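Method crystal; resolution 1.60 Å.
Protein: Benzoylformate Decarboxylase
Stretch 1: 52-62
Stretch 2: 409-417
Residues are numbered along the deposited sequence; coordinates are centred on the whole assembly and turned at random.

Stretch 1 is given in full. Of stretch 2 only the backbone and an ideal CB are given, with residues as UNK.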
ATOM      1  N   ALA A  52      21.578 -10.338  -4.674  1.00  8.85           N
ATOM      2  CA  ALA A  52      21.759 -11.640  -5.325  1.00  8.62           C
ATOM      3  C   ALA A  52      22.897 -12.481  -4.713  1.00  8.33           C
ATOM      4  O   ALA A  52      22.786 -13.698  -4.602  1.00  9.50           O
ATOM      5  CB  ALA A  52      21.942 -11.471  -6.839  1.00  9.82           C
ATOM      6  N   ILE A  53      23.990 -11.832  -4.331  1.00 10.19           N
ATOM      7  CA  ILE A  53      25.084 -12.515  -3.632  1.00  8.83           C
ATOM      8  C   ILE A  53      24.555 -13.121  -2.325  1.00 10.17           C
ATOM      9  O   ILE A  53      24.795 -14.298  -2.011  1.00  9.16           O
ATOM     10  CB  ILE A  53      26.238 -11.538  -3.355  1.00  7.72           C
ATOM     11  CG1 ILE A  53      26.910 -11.142  -4.675  1.00  7.86           C
ATOM     12  CG2 ILE A  53      27.272 -12.160  -2.411  1.00  9.10           C
ATOM     13  CD1 ILE A  53      27.913  -9.990  -4.521  1.00 11.44           C
ATOM     14  N   ALA A  54      23.837 -12.315  -1.554  1.00  8.65           N
ATOM     15  CA  ALA A  54      23.239 -12.797  -0.314  1.00 10.18           C
ATOM     16  C   ALA A  54      22.277 -13.968  -0.562  1.00  9.15           C
ATOM     17  O   ALA A  54      22.245 -14.930   0.199  1.00 10.07           O
ATOM     18  CB  ALA A  54      22.527 -11.655   0.416  1.00 10.45           C
ATOM     19  N   ASP A  55      21.500 -13.875  -1.635  1.00  9.34           N
ATOM     20  CA  ASP A  55      20.536 -14.908  -2.011  1.00  7.90           C
ATOM     21  C   ASP A  55      21.289 -16.218  -2.276  1.00  9.19           C
ATOM     22  O   ASP A  55      20.998 -17.250  -1.668  1.00 11.51           O
ATOM     23  CB  ASP A  55      19.757 -14.441  -3.251  1.00 10.53           C
ATOM     24  CG  ASP A  55      18.527 -15.287  -3.545  1.00 11.19           C
ATOM     25  OD1 ASP A  55      18.419 -16.410  -3.027  1.00 11.41           O
ATOM     26  OD2 ASP A  55      17.666 -14.820  -4.330  1.00 11.50           O
ATOM     27  N   GLY A  56      22.291 -16.172  -3.151  1.00  9.10           N
ATOM     28  CA  GLY A  56      23.101 -17.352  -3.426  1.00 10.45           C
ATOM     29  C   GLY A  56      23.709 -17.959  -2.164  1.00 12.09           C
ATOM     30  O   GLY A  56      23.652 -19.179  -1.958  1.00 10.80           O
ATOM     31  N   LEU A  57      24.300 -17.119  -1.312  1.00  9.82           N
ATOM     32  CA  LEU A  57      24.876 -17.602  -0.061  1.00  9.57           C
ATOM     33  C   LEU A  57      23.812 -18.237   0.843  1.00 10.81           C
ATOM     34  O   LEU A  57      24.005 -19.339   1.361  1.00 11.70           O
ATOM     35  CB  LEU A  57      25.593 -16.472   0.672  1.00  9.50           C
ATOM     36  CG  LEU A  57      26.300 -16.871   1.969  1.00 10.35           C
ATOM     37  CD1 LEU A  57      27.296 -18.005   1.703  1.00 11.92           C
ATOM     38  CD2 LEU A  57      27.004 -15.656   2.562  1.00 12.09           C
ATOM     39  N   SER A  58      22.694 -17.548   1.028  1.00  9.27           N
ATOM     40  CA  SER A  58      21.602 -18.069   1.861  1.00 10.50           C
ATOM     41  C   SER A  58      21.064 -19.414   1.333  1.00 10.42           C
ATOM     42  O   SER A  58      20.717 -20.298   2.110  1.00 11.26           O
ATOM     43  CB  SER A  58      20.476 -17.037   1.973  1.00 11.79           C
ATOM     44  OG  SER A  58      19.353 -17.584   2.651  1.00 12.80           O
ATOM     45  N   GLN A  59      20.998 -19.571   0.011  1.00 11.07           N
ATOM     46  CA  GLN A  59      20.528 -20.827  -0.563  1.00 13.07           C
ATOM     47  C   GLN A  59      21.519 -21.937  -0.230  1.00 11.07           C
ATOM     48  O   GLN A  59      21.129 -23.056   0.101  1.00 13.11           O
ATOM     49  CB  GLN A  59      20.340 -20.715  -2.079  1.00 10.20           C
ATOM     50  CG  GLN A  59      19.149 -19.842  -2.502  1.00 11.25           C
ATOM     51  CD  GLN A  59      18.822 -19.982  -3.979  1.00 12.35           C
ATOM     52  OE1 GLN A  59      19.098 -21.016  -4.598  1.00 16.31           O
ATOM     53  NE2 GLN A  59      18.229 -18.947  -4.556  1.00 13.66           N
ATOM     54  N   SER A  60      22.806 -21.610  -0.307  1.00 11.00           N
ATOM     55  CA  SER A  60      23.845 -22.591  -0.039  1.00 11.25           C
ATOM     56  C   SER A  60      23.792 -23.050   1.415  1.00 13.72           C
ATOM     57  O   SER A  60      23.892 -24.240   1.693  1.00 15.44           O
ATOM     58  CB  SER A  60      25.225 -22.007  -0.355  1.00 12.60           C
ATOM     59  OG  SER A  60      26.272 -22.926  -0.063  1.00 12.58           O
ATOM     60  N   LEU A  61      23.627 -22.101   2.328  1.00 13.39           N
ATOM     61  CA  LEU A  61      23.722 -22.385   3.761  1.00 14.03           C
ATOM     62  C   LEU A  61      22.410 -22.825   4.416  1.00 14.08           C
ATOM     63  O   LEU A  61      22.426 -23.353   5.525  1.00 14.28           O
ATOM     64  CB  LEU A  61      24.291 -21.173   4.507  1.00 12.70           C
ATOM     65  CG  LEU A  61      25.683 -20.762   4.021  1.00 16.90           C
ATOM     66  CD1 LEU A  61      26.224 -19.607   4.823  1.00 22.45           C
ATOM     67  CD2 LEU A  61      26.637 -21.940   4.085  1.00 17.05           C
ATOM     68  N   ARG A  62      21.287 -22.593   3.731  1.00  9.90           N
ATOM     69  CA  ARG A  62      19.950 -22.814   4.301  1.00 11.82           C
ATOM     70  C   ARG A  62      19.729 -22.079   5.628  1.00 16.16           C
ATOM     71  O   ARG A  62      19.216 -22.640   6.608  1.00 15.41           O
ATOM     72  CB  ARG A  62      19.636 -24.306   4.409  1.00 13.95           C
ATOM     73  CG  ARG A  62      19.411 -24.942   3.044  1.00 15.05           C
ATOM     74  CD  ARG A  62      19.087 -26.424   3.113  1.00 13.58           C
ATOM     75  NE  ARG A  62      18.665 -26.916   1.804  1.00 12.33           N
ATOM     76  CZ  ARG A  62      19.494 -27.373   0.871  1.00 13.72           C
ATOM     77  NH1 ARG A  62      20.800 -27.398   1.097  1.00 13.85           N
ATOM     78  NH2 ARG A  62      19.011 -27.801  -0.295  1.00 12.76           N
ATOM     79  N   UNK A 409      27.761 -15.683  -4.567  1.00  9.57           N
ATOM     80  CA  UNK A 409      27.225 -16.078  -3.277  1.00 10.83           C
ATOM     81  C   UNK A 409      27.300 -17.584  -3.067  1.00 10.48           C
ATOM     82  O   UNK A 409      27.618 -18.053  -1.970  1.00  9.52           O
ATOM     83  CB  UNK A 409      25.777 -15.604  -3.144  1.00 10.83           C
ATOM     84  N   UNK A 410      26.997 -18.348  -4.118  1.00  8.91           N
ATOM     85  CA  UNK A 410      27.087 -19.807  -4.065  1.00  9.98           C
ATOM     86  C   UNK A 410      28.537 -20.223  -3.804  1.00 11.25           C
ATOM     87  O   UNK A 410      28.799 -21.126  -3.006  1.00 12.63           O
ATOM     88  CB  UNK A 410      26.572 -20.431  -5.364  1.00  9.98           C
ATOM     89  N   UNK A 411      29.472 -19.533  -4.445  1.00  8.84           N
ATOM     90  CA  UNK A 411      30.897 -19.770  -4.221  1.00 10.75           C
ATOM     91  C   UNK A 411      31.329 -19.480  -2.782  1.00 12.65           C
ATOM     92  O   UNK A 411      32.104 -20.246  -2.194  1.00 11.81           O
ATOM     93  CB  UNK A 411      31.720 -18.912  -5.184  1.00 10.75           C
ATOM     94  N   UNK A 412      30.852 -18.379  -2.214  1.00 10.27           N
ATOM     95  CA  UNK A 412      31.113 -18.076  -0.810  1.00 12.82           C
ATOM     96  C   UNK A 412      30.593 -19.215   0.069  1.00 12.40           C
ATOM     97  O   UNK A 412      31.229 -19.589   1.054  1.00 13.78           O
ATOM     98  CB  UNK A 412      30.465 -16.748  -0.412  1.00 12.82           C
ATOM     99  N   UNK A 413      29.451 -19.775  -0.315  1.00 10.65           N
ATOM    100  CA  UNK A 413      28.866 -20.911   0.385  1.00 12.44           C
ATOM    101  C   UNK A 413      29.745 -22.153   0.342  1.00 12.22           C
ATOM    102  O   UNK A 413      29.834 -22.890   1.328  1.00 14.20           O
ATOM    103  CB  UNK A 413      27.495 -21.235  -0.212  1.00 12.44           C
ATOM    104  N   UNK A 414      30.364 -22.406  -0.804  1.00 12.09           N
ATOM    105  CA  UNK A 414      31.292 -23.532  -0.945  1.00 11.21           C
ATOM    106  C   UNK A 414      32.469 -23.385   0.006  1.00 13.77           C
ATOM    107  O   UNK A 414      33.004 -24.372   0.495  1.00 15.09           O
ATOM    108  CB  UNK A 414      31.793 -23.640  -2.387  1.00 11.21           C
ATOM    109  N   UNK A 415      32.895 -22.152   0.254  1.00 14.19           N
ATOM    110  CA  UNK A 415      34.012 -21.946   1.169  1.00 15.49           C
ATOM    111  C   UNK A 415      33.567 -22.074   2.623  1.00 15.57           C
ATOM    112  O   UNK A 415      34.299 -22.610   3.457  1.00 16.38           O
ATOM    113  CB  UNK A 415      34.645 -20.574   0.932  1.00 15.49           C
ATOM    114  N   UNK A 416      32.367 -21.598   2.930  1.00 14.64           N
ATOM    115  CA  UNK A 416      31.838 -21.764   4.284  1.00 15.54           C
ATOM    116  C   UNK A 416      31.654 -23.237   4.644  1.00 18.33           C
ATOM    117  O   UNK A 416      32.063 -23.681   5.716  1.00 18.96           O
ATOM    118  CB  UNK A 416      30.505 -21.025   4.423  1.00 15.54           C
ATOM    119  N   UNK A 417      31.045 -24.001   3.747  1.00 13.76           N
ATOM    120  CA  UNK A 417      30.814 -25.416   4.009  1.00 19.33           C
ATOM    121  C   UNK A 417      32.135 -26.167   3.997  1.00 17.60           C
ATOM    122  O   UNK A 417      32.309 -27.160   4.704  1.00 19.62           O
ATOM    123  CB  UNK A 417      29.850 -26.010   2.980  1.00 19.33           C
TER

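The two segments are helices that approach to 6.9 Å between axes and run in broadly the same direction, at 38° to each other. At position 409 the bond from CA to an ideal CB points toward stretch 1, and the space is already taken: that CB would lie 2.0 Å from Ile53 O and 2.8 Å from Leu57 N. Both are clashes, so any side chain is excluded, although phi/psi of -65/-41 are ordinary for a helix. The residue is Gly409. Its bare backbone packs against Gly56, also without a side chain, and forms two CA-H...O contacts, Gly409 CA to Ile53 O at 3.3 Å and Leu57 CA to Gly409 O at 3.4 Å.

Position 410 points away from stretch 1, its ideal CB 4.7 Å from Gly56 O. A small residue would fit without touching, whereas a longer, flexible one could bend back to the surface beside Gly56 and Ser60; leucine, methionine or glutamine are all plausible. It is Leu410, with chi1 m and chi2 t, and its CD2 returns to 3.4 Å from Gly56 O and 4.3 Å from Ser60 CB.

Position 411 points away, and stretch 1 neither demands nor forbids much there; it is Ala411, which makes no contact.

Position 412 points toward stretch 1, and its ideal CB already lies in contact range, 4.0 Å from Leu57 CD1, without clashing. The methyl groups of Leu57 and Ile53 offer an apolar surface that leucine, isoleucine, valine or methionine could cover. Leu412 does so: its CB lies 4.0 Å from Leu57 CD1, and its CD1 reaches to 4.1 Å from Ile53 CG2.

At 413 the ideal CB would come within 2.1 Å of Ser60 OG, a clash with the hydroxyl in its present position. With Ser60 oriented this way, glycine is the choice that fits. Gly413 lets Ser60 OG approach its CA to 3.3 Å, while Leu57 CD1 sits 3.4 Å from Gly413 N.

Position 414 points away, with no atom of stretch 1 within 5.5 Å of its ideal CB. Many residues would do, but a long polar one could curl back toward the Ser60 hydroxyl. Glu414 does this, and a water bridges the helices: it accepts from Ser60 OG at 2.7 Å and donates to Leu410 O at 2.8 Å and to Glu414 OE2 at 2.7 Å.

Position 415 is out of reach of stretch 1, which sets no preference; it is Glu415, which makes no contact there.

Position 416 points toward stretch 1, its ideal CB 4.0 Å from Leu61 CD2, so a modest apolar residue such as valine, isoleucine, leucine or alanine would suit. Val416, with chi1 t, brings CG1 to 3.7 Å from Leu61 CD2.

Position 417 also points toward stretch 1, but its nearest neighbour there, Leu61 CD2, is 5.3 Å from the ideal CB, leaving a loose requirement that small or polar residues could meet. Ser417 makes no contact with stretch 1.

Stretch 2 (409-417) GLALGEEVS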
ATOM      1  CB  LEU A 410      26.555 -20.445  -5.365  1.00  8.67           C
ATOM      2  CG  LEU A 410      25.022 -20.356  -5.516  1.00 10.29           C
ATOM      3  CD1 LEU A 410      24.564 -20.575  -6.962  1.00 11.46           C
ATOM      4  CD2 LEU A 410      24.328 -21.331  -4.553  1.00 12.57           C
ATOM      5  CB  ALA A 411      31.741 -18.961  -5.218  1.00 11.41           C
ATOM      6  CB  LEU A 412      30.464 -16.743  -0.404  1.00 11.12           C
ATOM      7  CG  LEU A 412      31.102 -15.470  -0.985  1.00 13.92           C
ATOM      8  CD1 LEU A 412      30.276 -14.257  -0.600  1.00 12.64           C
ATOM      9  CD2 LEU A 412      32.556 -15.297  -0.512  1.00 13.04           C
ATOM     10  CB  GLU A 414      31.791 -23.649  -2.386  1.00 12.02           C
ATOM     11  CG  GLU A 414      30.716 -24.128  -3.354  1.00 12.36           C
ATOM     12  CD  GLU A 414      30.145 -25.474  -2.928  1.00 15.28           C
ATOM     13  OE1 GLU A 414      30.895 -26.473  -2.972  1.00 14.21           O
ATOM     14  OE2 GLU A 414      28.958 -25.532  -2.528  1.00 13.49           O
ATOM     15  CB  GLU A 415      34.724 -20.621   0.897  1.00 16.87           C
ATOM     16  CG  GLU A 415      35.308 -20.575  -0.516  0.73 16.04           C
ATOM     17  CD  GLU A 415      36.183 -19.367  -0.778  0.27 21.53           C
ATOM     18  OE1 GLU A 415      37.097 -19.103   0.030  0.50 24.66           O
ATOM     19  OE2 GLU A 415      35.960 -18.687  -1.803  0.65 22.08           O
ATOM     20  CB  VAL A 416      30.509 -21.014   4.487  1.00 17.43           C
ATOM     21  CG1 VAL A 416      29.889 -21.406   5.820  1.00 15.44           C
ATOM     22  CG2 VAL A 416      30.740 -19.506   4.420  1.00 15.84           C
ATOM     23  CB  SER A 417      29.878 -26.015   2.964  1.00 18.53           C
ATOM     24  OG  SER A 417      30.560 -26.208   1.745  1.00 14.53           O
TER
HETATM   25  O   HOH W   1      27.280 -23.451  -2.501  1.00 13.14           O
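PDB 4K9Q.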